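Side-chain contacts in histidinol dehydrogenase (PDB 6AN0), which probably catalyses the two successive NAD-dependent oxidations that turn L-histidinol into L-histidine, the last step of histidine biosynthesis, with a zinc ion as cofactor: residues Thr66-Ser71 with Thr203-Lys208; Asp73-Ala78 with Lys185-Ala190; Gln88-Ala93 with Ala179-Ile184; Ile131-Gly136 with Phe141-Met146; Gln194-Met199 with Gln218-Ala223. All coordinates share one frame; numbering follows the deposited sequence.

Interaction 1: Thr66-Ser71 with Thr203-Lys208; sequences TDIRVS and TETIEK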
# COMPACT_ATOMS: atom_id res chain seq x y z
N THR A 66 -26.24 -23.59 -11.10
CA THR A 66 -26.22 -24.65 -10.10
C THR A 66 -24.89 -24.67 -9.34
O THR A 66 -24.88 -24.78 -8.11
CB THR A 66 -26.45 -26.01 -10.74
OG1 THR A 66 -27.60 -25.95 -11.59
CG2 THR A 66 -26.68 -27.06 -9.66
N ASP A 67 -23.78 -24.53 -10.06
CA ASP A 67 -22.44 -24.53 -9.48
C ASP A 67 -21.80 -23.17 -9.68
O ASP A 67 -21.85 -22.60 -10.78
CB ASP A 67 -21.57 -25.62 -10.10
CG ASP A 67 -22.06 -27.01 -9.77
OD1 ASP A 67 -22.32 -27.29 -8.58
OD2 ASP A 67 -22.20 -27.83 -10.71
N ILE A 68 -21.19 -22.64 -8.62
CA ILE A 68 -20.47 -21.37 -8.71
C ILE A 68 -19.09 -21.58 -9.33
O ILE A 68 -18.58 -20.71 -10.04
CB ILE A 68 -20.38 -20.72 -7.32
CG1 ILE A 68 -21.79 -20.36 -6.83
CG2 ILE A 68 -19.45 -19.49 -7.32
CD1 ILE A 68 -21.90 -20.18 -5.33
N ARG A 69 -18.47 -22.74 -9.09
CA ARG A 69 -17.10 -22.97 -9.52
C ARG A 69 -17.05 -23.48 -10.96
O ARG A 69 -17.82 -24.36 -11.35
CB ARG A 69 -16.41 -23.98 -8.60
CG ARG A 69 -14.90 -23.97 -8.77
CD ARG A 69 -14.18 -24.84 -7.77
NE ARG A 69 -12.76 -24.93 -8.11
CZ ARG A 69 -11.93 -25.86 -7.63
NH1 ARG A 69 -12.38 -26.76 -6.77
NH2 ARG A 69 -10.66 -25.87 -8.01
N VAL A 70 -16.14 -22.90 -11.76
CA VAL A 70 -15.89 -23.40 -13.11
C VAL A 70 -15.32 -24.81 -13.00
O VAL A 70 -14.40 -25.07 -12.22
CB VAL A 70 -14.92 -22.46 -13.85
CG1 VAL A 70 -14.53 -23.03 -15.20
CG2 VAL A 70 -15.55 -21.06 -14.02
N SER A 71 -15.87 -25.73 -13.80
CA SER A 71 -15.47 -27.13 -13.77
C SER A 71 -14.26 -27.39 -14.67
O SER A 71 -13.88 -26.58 -15.51
CB SER A 71 -16.63 -28.02 -14.23
OG SER A 71 -16.89 -27.81 -15.61
N THR A 203 -17.48 -17.66 1.45
CA THR A 203 -18.70 -18.46 1.45
C THR A 203 -18.30 -19.92 1.55
O THR A 203 -17.12 -20.25 1.69
CB THR A 203 -19.54 -18.22 0.19
OG1 THR A 203 -18.85 -18.74 -0.96
CG2 THR A 203 -19.82 -16.73 -0.03
N GLU A 204 -19.29 -20.81 1.46
CA GLU A 204 -18.99 -22.23 1.45
C GLU A 204 -18.06 -22.60 0.30
O GLU A 204 -17.20 -23.48 0.45
CB GLU A 204 -20.28 -23.05 1.36
CG GLU A 204 -21.24 -22.83 2.51
CD GLU A 204 -22.35 -21.87 2.15
OE1 GLU A 204 -22.15 -21.06 1.22
OE2 GLU A 204 -23.43 -21.92 2.79
N THR A 205 -18.20 -21.94 -0.85
CA THR A 205 -17.40 -22.28 -2.03
C THR A 205 -16.14 -21.43 -2.18
O THR A 205 -15.14 -21.91 -2.71
CB THR A 205 -18.26 -22.15 -3.29
OG1 THR A 205 -19.41 -22.99 -3.16
CG2 THR A 205 -17.49 -22.58 -4.54
N ILE A 206 -16.16 -20.18 -1.71
CA ILE A 206 -15.06 -19.24 -1.94
C ILE A 206 -14.42 -18.93 -0.60
O ILE A 206 -15.06 -18.35 0.28
CB ILE A 206 -15.56 -17.97 -2.64
CG1 ILE A 206 -16.23 -18.35 -3.98
CG2 ILE A 206 -14.41 -16.97 -2.84
CD1 ILE A 206 -16.91 -17.19 -4.72
N GLU A 207 -13.16 -19.33 -0.43
CA GLU A 207 -12.41 -18.93 0.76
C GLU A 207 -12.07 -17.45 0.68
O GLU A 207 -11.79 -16.92 -0.40
CB GLU A 207 -11.13 -19.75 0.90
N LYS A 208 -12.10 -16.77 1.82
CA LYS A 208 -11.94 -15.33 1.78
C LYS A 208 -10.50 -14.95 1.50
O LYS A 208 -9.56 -15.65 1.89
CB LYS A 208 -12.43 -14.68 3.07
CG LYS A 208 -11.51 -14.77 4.26
CD LYS A 208 -12.17 -14.07 5.47
CE LYS A 208 -11.37 -14.27 6.75
NZ LYS A 208 -9.97 -13.79 6.59

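Interaction 2: Asp73-Ala78 with Lys185-Ala190; sequences DEITAA and KNIYKA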
# COMPACT_ATOMS: atom_id res chain seq x y z
N ASP A 73 -14.15 -29.70 -17.01
CA ASP A 73 -14.66 -29.84 -18.38
C ASP A 73 -14.81 -28.47 -19.05
O ASP A 73 -14.54 -28.33 -20.25
CB ASP A 73 -16.01 -30.57 -18.37
CG ASP A 73 -15.85 -32.07 -18.34
OD1 ASP A 73 -14.73 -32.56 -18.57
OD2 ASP A 73 -16.86 -32.76 -18.08
N GLU A 74 -15.27 -27.47 -18.30
CA GLU A 74 -15.38 -26.12 -18.85
C GLU A 74 -14.01 -25.54 -19.20
O GLU A 74 -13.85 -24.88 -20.23
CB GLU A 74 -16.12 -25.22 -17.87
CG GLU A 74 -17.61 -25.57 -17.74
CD GLU A 74 -18.34 -24.69 -16.74
OE1 GLU A 74 -19.41 -24.13 -17.10
OE2 GLU A 74 -17.85 -24.55 -15.60
N ILE A 75 -13.00 -25.79 -18.35
CA ILE A 75 -11.64 -25.35 -18.67
C ILE A 75 -11.14 -26.03 -19.94
O ILE A 75 -10.56 -25.39 -20.82
CB ILE A 75 -10.69 -25.61 -17.49
CG1 ILE A 75 -11.11 -24.83 -16.24
CG2 ILE A 75 -9.27 -25.25 -17.88
CD1 ILE A 75 -11.03 -23.35 -16.41
N THR A 76 -11.38 -27.35 -20.05
CA THR A 76 -10.94 -28.09 -21.22
C THR A 76 -11.66 -27.60 -22.47
O THR A 76 -11.04 -27.45 -23.54
CB THR A 76 -11.17 -29.58 -21.02
OG1 THR A 76 -10.36 -30.02 -19.91
CG2 THR A 76 -10.77 -30.36 -22.26
N ALA A 77 -12.97 -27.35 -22.36
CA ALA A 77 -13.73 -26.83 -23.50
C ALA A 77 -13.20 -25.48 -23.94
O ALA A 77 -13.09 -25.20 -25.14
CB ALA A 77 -15.21 -26.72 -23.14
N ALA A 78 -12.85 -24.62 -22.97
CA ALA A 78 -12.32 -23.31 -23.30
C ALA A 78 -10.97 -23.41 -24.02
O ALA A 78 -10.73 -22.68 -24.99
CB ALA A 78 -12.20 -22.47 -22.02
N LYS A 185 -6.45 -22.23 -10.36
CA LYS A 185 -7.40 -23.33 -10.41
C LYS A 185 -8.74 -23.01 -9.76
O LYS A 185 -9.71 -23.75 -9.99
CB LYS A 185 -6.82 -24.58 -9.73
CG LYS A 185 -5.56 -25.11 -10.41
CD LYS A 185 -5.88 -25.58 -11.82
CE LYS A 185 -4.62 -25.71 -12.66
NZ LYS A 185 -3.64 -26.63 -12.05
N ASN A 186 -8.83 -21.96 -8.96
CA ASN A 186 -10.05 -21.61 -8.22
C ASN A 186 -10.71 -20.46 -8.96
O ASN A 186 -10.42 -19.29 -8.71
CB ASN A 186 -9.73 -21.22 -6.78
CG ASN A 186 -9.11 -22.37 -5.97
OD1 ASN A 186 -9.23 -23.54 -6.33
ND2 ASN A 186 -8.46 -22.02 -4.86
N ILE A 187 -11.63 -20.79 -9.88
CA ILE A 187 -12.27 -19.81 -10.74
C ILE A 187 -13.77 -19.88 -10.50
O ILE A 187 -14.36 -20.97 -10.56
CB ILE A 187 -11.95 -20.07 -12.23
CG1 ILE A 187 -10.43 -20.13 -12.44
CG2 ILE A 187 -12.60 -19.03 -13.13
CD1 ILE A 187 -10.04 -20.52 -13.85
N TYR A 188 -14.38 -18.73 -10.22
CA TYR A 188 -15.76 -18.66 -9.78
C TYR A 188 -16.58 -17.75 -10.69
O TYR A 188 -16.14 -16.64 -11.04
CB TYR A 188 -15.84 -18.17 -8.33
CG TYR A 188 -15.01 -19.04 -7.42
CD1 TYR A 188 -13.77 -18.60 -6.96
CD2 TYR A 188 -15.43 -20.31 -7.08
CE1 TYR A 188 -13.00 -19.40 -6.13
CE2 TYR A 188 -14.67 -21.12 -6.26
CZ TYR A 188 -13.45 -20.66 -5.79
OH TYR A 188 -12.70 -21.47 -4.97
N LYS A 189 -17.77 -18.21 -11.03
CA LYS A 189 -18.73 -17.45 -11.84
C LYS A 189 -19.44 -16.46 -10.93
O LYS A 189 -20.46 -16.77 -10.33
CB LYS A 189 -19.72 -18.38 -12.51
CG LYS A 189 -19.10 -19.42 -13.44
CD LYS A 189 -20.19 -20.36 -13.96
CE LYS A 189 -19.61 -21.43 -14.87
NZ LYS A 189 -20.68 -22.27 -15.50
N ALA A 190 -18.89 -15.25 -10.83
CA ALA A 190 -19.45 -14.23 -9.94
C ALA A 190 -18.93 -12.87 -10.35
O ALA A 190 -17.75 -12.72 -10.70
CB ALA A 190 -19.08 -14.49 -8.47

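Interaction 3: Gln88-Ala93 with Ala179-Ile184; sequences QAIQMA and ANLIGI. With EDO (1,2-ethanediol), chain C.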
# COMPACT_ATOMS: atom_id res chain seq x y z
N GLN A 88 0.02 -18.71 -28.88
CA GLN A 88 1.42 -18.31 -29.00
C GLN A 88 1.64 -16.89 -28.51
O GLN A 88 2.63 -16.60 -27.84
CB GLN A 88 1.85 -18.46 -30.46
CG GLN A 88 3.24 -17.96 -30.78
CD GLN A 88 3.64 -18.32 -32.20
OE1 GLN A 88 3.80 -19.49 -32.54
NE2 GLN A 88 3.77 -17.30 -33.06
N ALA A 89 0.71 -15.98 -28.83
CA ALA A 89 0.83 -14.60 -28.39
C ALA A 89 0.72 -14.48 -26.88
O ALA A 89 1.47 -13.73 -26.24
CB ALA A 89 -0.23 -13.73 -29.08
N ILE A 90 -0.23 -15.21 -26.28
CA ILE A 90 -0.40 -15.14 -24.83
C ILE A 90 0.83 -15.69 -24.12
O ILE A 90 1.27 -15.15 -23.10
CB ILE A 90 -1.69 -15.88 -24.41
CG1 ILE A 90 -2.91 -15.12 -24.95
CG2 ILE A 90 -1.76 -16.00 -22.89
CD1 ILE A 90 -4.24 -15.78 -24.65
N GLN A 91 1.42 -16.77 -24.65
CA GLN A 91 2.62 -17.32 -24.04
C GLN A 91 3.80 -16.35 -24.16
O GLN A 91 4.61 -16.24 -23.23
CB GLN A 91 2.95 -18.67 -24.67
CG GLN A 91 1.84 -19.68 -24.40
CD GLN A 91 2.22 -21.11 -24.73
OE1 GLN A 91 1.80 -22.04 -24.06
NE2 GLN A 91 3.01 -21.28 -25.79
N MET A 92 3.91 -15.66 -25.29
CA MET A 92 4.93 -14.63 -25.46
C MET A 92 4.77 -13.53 -24.42
O MET A 92 5.75 -13.11 -23.79
CB MET A 92 4.86 -14.06 -26.87
CG MET A 92 5.87 -12.97 -27.19
SD MET A 92 5.28 -11.31 -26.78
CE MET A 92 3.97 -11.09 -27.98
N ALA A 93 3.54 -13.05 -24.24
CA ALA A 93 3.29 -12.03 -23.23
C ALA A 93 3.60 -12.54 -21.83
O ALA A 93 4.25 -11.86 -21.03
CB ALA A 93 1.84 -11.56 -23.32
N ALA A 179 -6.17 -18.02 -17.36
CA ALA A 179 -6.04 -18.31 -15.93
C ALA A 179 -5.48 -19.71 -15.71
O ALA A 179 -4.60 -19.90 -14.86
CB ALA A 179 -7.38 -18.16 -15.22
N ASN A 180 -5.96 -20.69 -16.48
CA ASN A 180 -5.46 -22.05 -16.33
C ASN A 180 -3.99 -22.14 -16.71
O ASN A 180 -3.22 -22.87 -16.06
CB ASN A 180 -6.30 -23.01 -17.16
CG ASN A 180 -5.82 -24.44 -17.04
OD1 ASN A 180 -5.13 -24.96 -17.93
ND2 ASN A 180 -6.16 -25.07 -15.94
N LEU A 181 -3.57 -21.39 -17.74
CA LEU A 181 -2.18 -21.39 -18.19
C LEU A 181 -1.22 -21.06 -17.06
O LEU A 181 -0.16 -21.69 -16.91
CB LEU A 181 -2.00 -20.38 -19.33
CG LEU A 181 -0.57 -20.16 -19.85
CD1 LEU A 181 -0.02 -21.43 -20.51
CD2 LEU A 181 -0.50 -18.98 -20.82
N ILE A 182 -1.54 -20.04 -16.25
CA ILE A 182 -0.62 -19.57 -15.23
C ILE A 182 -0.96 -20.20 -13.88
O ILE A 182 -0.48 -19.75 -12.83
CB ILE A 182 -0.61 -18.04 -15.15
CG1 ILE A 182 -1.98 -17.49 -14.76
CG2 ILE A 182 -0.15 -17.45 -16.48
CD1 ILE A 182 -1.98 -16.01 -14.56
N GLY A 183 -1.78 -21.24 -13.90
CA GLY A 183 -1.96 -22.10 -12.74
C GLY A 183 -3.05 -21.70 -11.77
O GLY A 183 -3.07 -22.22 -10.65
N ILE A 184 -3.93 -20.79 -12.15
CA ILE A 184 -5.07 -20.45 -11.30
C ILE A 184 -6.12 -21.55 -11.47
O ILE A 184 -6.60 -21.79 -12.58
CB ILE A 184 -5.64 -19.07 -11.66
CG1 ILE A 184 -4.59 -17.97 -11.42
CG2 ILE A 184 -6.91 -18.79 -10.87
CD1 ILE A 184 -5.00 -16.63 -11.94
C1 EDO C . 3.93 -18.08 -13.82
O1 EDO C . 4.72 -18.07 -12.63
C2 EDO C . 2.57 -18.72 -13.55
O2 EDO C . 2.69 -20.14 -13.41

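Interaction 4: Ile131-Gly136 with Phe141-Met146; sequences IYIPGG and FSTVLM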
# COMPACT_ATOMS: atom_id res chain seq x y z
N ILE A 131 -8.73 -12.03 -7.22
CA ILE A 131 -8.63 -11.28 -8.47
C ILE A 131 -10.02 -11.15 -9.06
O ILE A 131 -10.72 -12.15 -9.25
CB ILE A 131 -7.69 -11.97 -9.48
CG1 ILE A 131 -6.25 -12.03 -8.95
CG2 ILE A 131 -7.74 -11.24 -10.84
CD1 ILE A 131 -5.33 -13.01 -9.74
N TYR A 132 -10.42 -9.92 -9.36
CA TYR A 132 -11.68 -9.63 -10.03
C TYR A 132 -11.43 -9.29 -11.49
O TYR A 132 -10.60 -8.42 -11.79
CB TYR A 132 -12.41 -8.46 -9.36
CG TYR A 132 -13.74 -8.27 -10.02
CD1 TYR A 132 -14.78 -9.15 -9.75
CD2 TYR A 132 -13.94 -7.28 -10.97
CE1 TYR A 132 -16.00 -9.03 -10.38
CE2 TYR A 132 -15.19 -7.15 -11.60
CZ TYR A 132 -16.20 -8.03 -11.29
OH TYR A 132 -17.45 -7.94 -11.89
N ILE A 133 -12.17 -9.93 -12.40
CA ILE A 133 -12.05 -9.69 -13.83
C ILE A 133 -13.43 -9.38 -14.39
O ILE A 133 -14.30 -10.26 -14.38
CB ILE A 133 -11.43 -10.88 -14.59
CG1 ILE A 133 -10.05 -11.25 -14.03
CG2 ILE A 133 -11.38 -10.61 -16.09
CD1 ILE A 133 -8.97 -10.23 -14.34
N PRO A 134 -13.69 -8.17 -14.89
CA PRO A 134 -15.01 -7.89 -15.48
C PRO A 134 -15.29 -8.82 -16.65
O PRO A 134 -14.39 -9.35 -17.29
CB PRO A 134 -14.89 -6.43 -15.95
CG PRO A 134 -13.82 -5.84 -15.06
CD PRO A 134 -12.82 -6.98 -14.89
N GLY A 135 -16.58 -9.02 -16.92
CA GLY A 135 -17.04 -9.83 -18.03
C GLY A 135 -17.36 -9.00 -19.25
O GLY A 135 -16.76 -7.95 -19.50
N GLY A 136 -18.34 -9.47 -20.03
CA GLY A 136 -18.72 -8.83 -21.27
C GLY A 136 -18.23 -9.61 -22.47
O GLY A 136 -17.54 -10.64 -22.36
N PHE A 141 -8.57 -10.48 -20.97
CA PHE A 141 -7.79 -11.57 -20.39
C PHE A 141 -6.34 -11.16 -20.11
O PHE A 141 -5.66 -11.87 -19.36
CB PHE A 141 -7.80 -12.78 -21.34
CG PHE A 141 -7.25 -12.47 -22.70
CD1 PHE A 141 -5.89 -12.57 -22.95
CD2 PHE A 141 -8.08 -12.06 -23.72
CE1 PHE A 141 -5.38 -12.26 -24.19
CE2 PHE A 141 -7.58 -11.76 -24.97
CZ PHE A 141 -6.23 -11.86 -25.20
N SER A 142 -5.85 -10.08 -20.71
CA SER A 142 -4.49 -9.64 -20.39
C SER A 142 -4.35 -9.30 -18.91
O SER A 142 -3.27 -9.47 -18.32
CB SER A 142 -4.10 -8.45 -21.27
OG SER A 142 -5.04 -7.37 -21.12
N THR A 143 -5.42 -8.82 -18.28
CA THR A 143 -5.35 -8.53 -16.85
C THR A 143 -5.11 -9.79 -16.02
O THR A 143 -4.51 -9.72 -14.94
CB THR A 143 -6.64 -7.82 -16.42
OG1 THR A 143 -6.77 -6.63 -17.19
CG2 THR A 143 -6.59 -7.43 -14.94
N VAL A 144 -5.58 -10.95 -16.50
CA VAL A 144 -5.29 -12.20 -15.81
C VAL A 144 -3.78 -12.42 -15.70
O VAL A 144 -3.26 -12.77 -14.64
CB VAL A 144 -5.99 -13.38 -16.51
CG1 VAL A 144 -5.60 -14.68 -15.83
CG2 VAL A 144 -7.50 -13.18 -16.51
N LEU A 145 -3.06 -12.20 -16.81
CA LEU A 145 -1.60 -12.32 -16.77
C LEU A 145 -0.98 -11.32 -15.80
O LEU A 145 -0.07 -11.66 -15.04
CB LEU A 145 -0.99 -12.12 -18.16
CG LEU A 145 -1.35 -13.14 -19.24
CD1 LEU A 145 -0.71 -12.75 -20.57
CD2 LEU A 145 -0.91 -14.54 -18.80
N MET A 146 -1.46 -10.07 -15.84
CA MET A 146 -0.84 -8.99 -15.07
C MET A 146 -0.96 -9.20 -13.57
O MET A 146 -0.10 -8.73 -12.80
CB MET A 146 -1.49 -7.65 -15.44
CG MET A 146 -1.28 -7.20 -16.88
SD MET A 146 0.47 -6.88 -17.23
CE MET A 146 0.46 -6.74 -19.03

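Interaction 5: Gln194-Met199 with Gln218-Ala223; sequences QAIGAM and QYVTAA. With EDO (1,2-ethanediol), chain E.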
# COMPACT_ATOMS: atom_id res chain seq x y z
N GLN A 194 -21.43 -8.54 -5.24
CA GLN A 194 -21.51 -9.84 -4.58
C GLN A 194 -20.22 -10.64 -4.71
O GLN A 194 -19.84 -11.35 -3.77
CB GLN A 194 -22.72 -10.64 -5.10
CG GLN A 194 -22.76 -10.93 -6.63
CD GLN A 194 -23.39 -9.80 -7.46
OE1 GLN A 194 -23.56 -8.68 -6.98
NE2 GLN A 194 -23.72 -10.10 -8.72
N ALA A 195 -19.50 -10.52 -5.83
CA ALA A 195 -18.20 -11.17 -5.94
C ALA A 195 -17.20 -10.58 -4.95
O ALA A 195 -16.47 -11.32 -4.29
CB ALA A 195 -17.66 -11.06 -7.37
N ILE A 196 -17.15 -9.25 -4.86
CA ILE A 196 -16.24 -8.62 -3.89
C ILE A 196 -16.60 -9.05 -2.47
O ILE A 196 -15.72 -9.31 -1.65
CB ILE A 196 -16.29 -7.08 -4.04
CG1 ILE A 196 -15.84 -6.65 -5.44
CG2 ILE A 196 -15.45 -6.39 -2.96
CD1 ILE A 196 -14.48 -7.24 -5.86
N GLY A 197 -17.90 -9.13 -2.17
CA GLY A 197 -18.33 -9.55 -0.85
C GLY A 197 -17.95 -10.99 -0.56
O GLY A 197 -17.52 -11.32 0.56
N ALA A 198 -18.08 -11.86 -1.56
CA ALA A 198 -17.69 -13.25 -1.38
C ALA A 198 -16.20 -13.36 -1.07
O ALA A 198 -15.79 -14.14 -0.20
CB ALA A 198 -18.05 -14.06 -2.62
N MET A 199 -15.36 -12.58 -1.74
CA MET A 199 -13.93 -12.64 -1.42
C MET A 199 -13.60 -11.92 -0.13
O MET A 199 -12.56 -12.21 0.48
CB MET A 199 -13.11 -12.06 -2.58
CG MET A 199 -13.21 -12.93 -3.85
SD MET A 199 -12.13 -12.36 -5.19
CE MET A 199 -12.98 -10.88 -5.74
N GLN A 218 -18.32 1.27 -11.27
CA GLN A 218 -18.57 2.07 -10.07
C GLN A 218 -18.99 1.21 -8.88
O GLN A 218 -18.65 1.52 -7.74
CB GLN A 218 -19.64 3.12 -10.36
CG GLN A 218 -20.94 2.54 -10.90
CD GLN A 218 -22.05 3.58 -11.03
OE1 GLN A 218 -22.25 4.41 -10.14
NE2 GLN A 218 -22.77 3.54 -12.14
N TYR A 219 -19.76 0.15 -9.13
CA TYR A 219 -20.22 -0.69 -8.03
C TYR A 219 -19.09 -1.54 -7.47
O TYR A 219 -18.98 -1.71 -6.25
CB TYR A 219 -21.37 -1.58 -8.50
CG TYR A 219 -22.53 -0.77 -8.99
CD1 TYR A 219 -23.41 -0.17 -8.11
CD2 TYR A 219 -22.73 -0.58 -10.35
CE1 TYR A 219 -24.47 0.60 -8.56
CE2 TYR A 219 -23.79 0.19 -10.81
CZ TYR A 219 -24.65 0.78 -9.91
OH TYR A 219 -25.71 1.54 -10.36
N VAL A 220 -18.26 -2.10 -8.35
CA VAL A 220 -17.12 -2.88 -7.89
C VAL A 220 -16.15 -1.98 -7.13
O VAL A 220 -15.61 -2.36 -6.08
CB VAL A 220 -16.44 -3.58 -9.09
CG1 VAL A 220 -15.06 -4.14 -8.68
CG2 VAL A 220 -17.34 -4.67 -9.65
N THR A 221 -15.96 -0.76 -7.63
CA THR A 221 -15.04 0.18 -6.99
C THR A 221 -15.49 0.53 -5.58
O THR A 221 -14.69 0.54 -4.64
CB THR A 221 -14.91 1.44 -7.86
OG1 THR A 221 -14.31 1.10 -9.12
CG2 THR A 221 -14.05 2.50 -7.17
N ALA A 222 -16.78 0.83 -5.42
CA ALA A 222 -17.31 1.16 -4.09
C ALA A 222 -17.23 -0.06 -3.17
O ALA A 222 -16.93 0.07 -1.98
CB ALA A 222 -18.75 1.67 -4.20
N ALA A 223 -17.48 -1.25 -3.71
CA ALA A 223 -17.44 -2.45 -2.88
C ALA A 223 -16.03 -2.69 -2.37
O ALA A 223 -15.85 -3.03 -1.19
CB ALA A 223 -17.94 -3.66 -3.67
C1 EDO E . -14.66 5.02 -12.44
O1 EDO E . -16.07 4.85 -12.62
C2 EDO E . -14.02 3.67 -12.17
O2 EDO E . -14.91 2.90 -11.35

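Interaction 1: Thr66-Ser71 with Thr203-Lys208
Ile-68 and Thr-205 bring two loops together, with their CA atoms 7.4 Å apart. Neither segment is regular helix or strand. The 203-208 loop is closed on itself: Thr-203 N bonds to Ile-206 O at 2.8 Å. Thr-203 OG1 in turn accepts from Ile-206 N at 3.1 Å, with an angle of 152° at the hydrogen. This is an ST motif.

Ile-68 and Thr-205 share most of the contact. With CG1 of Ile-68 beside its backbone N (chi1 -64°), the two branches of this side chain take different partners. Ile-68 CD1 approaches Thr-205 OG1 at 4.3 Å. Ile-68 CG2 meets the end of Ile-206, CD1, also at 4.3 Å. Next to this, Arg-69 CB lies 4.4 Å from the methyl CG2 of Thr-205. The rest of the arginine runs on extended, and its NH2 bonds to Lys-185 O. The distances are those of loose van der Waals contact. The polar grip comes from Asp-50, whose two carboxylate oxygens bond to Thr-203 OG1 and Thr-205 OG1, while its backbone N bonds to Glu-204 OE1.

Ile-68 is buried against helix 50-61, on Leu-53 and Ile-54, and Ile-206 also reaches Leu-53. The backbone of 66-71 bonds to strand 186-189 through Ile-68 and Val-70. Helix 192-201 meets the other loop, where Ala-198 touches Thr-203 and Ile-206.

Interaction 2: Asp73-Ala78 with Lys185-Ala190
Helix 72-79 packs on strand 186-189 of the mixed sheet through two pairs, Glu-74 with Lys-189 and Ile-75 with Ile-187. Ile-187 and Lys-189 alternate with Tyr-188 along the strand, and both point toward the helix.

The polar pair is a salt bridge. Lys-189 NZ donates to Glu-74 OE1 at 2.8 Å and meets its syn lone pair, on the side of the other oxygen. Glu-74 OE2 is 3.6 Å from Lys-189 NZ, so the grip is one-sided. The two chains come from opposite directions. Lys-189 is fully extended beyond CG, which lifts its ammonium off the sheet to the level of the carboxylate. The same NZ also bonds to Gly-169 O. The apolar pair meets tip to tip, Ile-75 CD1 on Ile-187 CD1 at 3.9 Å. Ala-179 of helix 173-181 touches Ile-187 as well.

Glu-74 has a second task. Its OE2 accepts from the backbone N of Ser-71, the N-cap residue, whose side chain caps a backbone N of the first turn. This is a capping box. Its glutamate is thus held by the helix start and the sheet together, in a helix-on-sheet layer of the alpha/beta type.

Interaction 3: Gln88-Ala93 with Ala179-Ile184
Leu-181 is the residue of 179-184 that touches Ile-90 and Gln-91 on helix 84-102. Before it, Ala-179 faces helix 142-154 through Val-144, and Asn-180 faces helix 72-79. Leu-181 then turns toward the helix of 88-93. Its CG lies anti to the backbone N (chi1 175°), which carries the branch toward helix 84-102; chi2 of 65° then turns one methyl to each partner. CD2 packs on Ile-90 CG2 at 3.8 Å. CD1 lies 4.0 Å from Gln-91 OE1, where the two side chains cross at about a right angle. This is the exposed end of the contact. Ile-90 is buried and also touches Phe-141.

Ile-182 leaves helical geometry. Ile-182 O accepts from Gln-152 NE2. It also accepts a weak bond of 3.2 Å from O2 of an ethanediol, probably a crystallisation additive. Gly-183 has positive phi. Its N bonds to Asn-180 O at 3.1 Å, and Ile-184 N bonds to Ala-179 O at 2.9 Å. These paired bonds are a Schellman motif, ending helix 173-181 just past Leu-181.

Interaction 4: Ile131-Gly136 with Phe141-Met146
Ile-133 packs on Thr-143 and Val-144 inside a beta-alpha-beta unit made of strand 117-132, helix 142-154 and strand 158-163. The contact joins the residue just past the first strand to the first turn of the helix.

The tight part is small. Ile-133 CD1 lies 3.7 Å from Thr-143 CG2, and the two side chains slide past each other in opposite directions. The same CD1 lies 3.9 Å from Val-144 CG2, and Ile-133 CG1 is 4.0 Å from that methyl. Here the side chains cross at about a right angle. CG1 of Ile-133 stands beside its backbone N (chi1 -58°), and a second bend (chi2 -70°) sets CD1 between the two partners. Leu-161 of strand 158-163 touches both Ile-133 and Val-144.

The loose side begins at Pro-134, which is exposed. Its side chain stays 6.2 Å from the helix segment, and Gly-135 and Gly-136 lead the chain further off.

The flanks are buried. Tyr-132 points away from the helix and bonds through OH to Gly-192 N; it is a predicted NAD-binding residue. At the helix start, Ser-142 OG bonds to Glu-418 OE2 of the second subunit; Glu-418 is predicted to bind substrate. The side chain of Thr-143 is about 9 Å from a zinc ion. Its methyl serves Ile-133, while its hydroxyl OG1 is hydrogen-bonded to His-371 NE2.

Interaction 5: Gln194-Met199 with Gln218-Ala223
Thr-221 OG1, on helix 218-227, has two polar partners. O2 of an ethanediol, probably from the crystallisation liquor, donates to it at 2.9 Å. It is also bonded to Asn-217 O, one turn back. Thr-221 points away from helix 192-201, so this polar group belongs to the far side of the helix.

The contact itself is apolar and buried. Ile-196 points at the other helix and meets Ala-223 and Val-220. Its CG2 lies 3.8 Å from Ala-223 CB and equally far from Ala-223 C, so the branch rests on backbone as well as on the methyl. CG1, beside the backbone N of Ile-196 (chi1 -61°), faces Val-220 CG1 at 4.2 Å. There the side chains cross at about a right angle. The CA atoms of Ile-196 and Ala-223 are only 6.4 Å apart. The closeness is consistent with the small side chain of Ala-223 at this point.

Around it stand predicted NAD-binding residues: Gln-194 at the start of the first segment, Asn-217 just before the second, and Tyr-132 beside Val-220. Asn-217 OD1 accepts from Val-220 N. With only apolar side chains meeting between the two segments, the fit rests on the shapes of these groups, beside residues predicted to bind NAD.

Interactions 4 and 5 are buried, while interactions 1, 2 and 3 are partly buried and reach the surface. Interaction 2 alone has a salt bridge between its segments; the other four meet through van der Waals contact. Interactions 1 and 2 share strand 186-189, since the 66-71 loop bonds to it and the next helix lies over it. Interactions 2 and 4 reach the same mixed sheet. Helix 173-181 links interaction 3 to interaction 2 through Asn-180 and Ala-179, and to interaction 4 where Ala-179 packs on Val-144 of helix 142-154. Interactions 3 and 4 both touch the second subunit. Tyr-132 joins interaction 4 to interaction 5 near the predicted NAD site, whereas interaction 3 lies away from it.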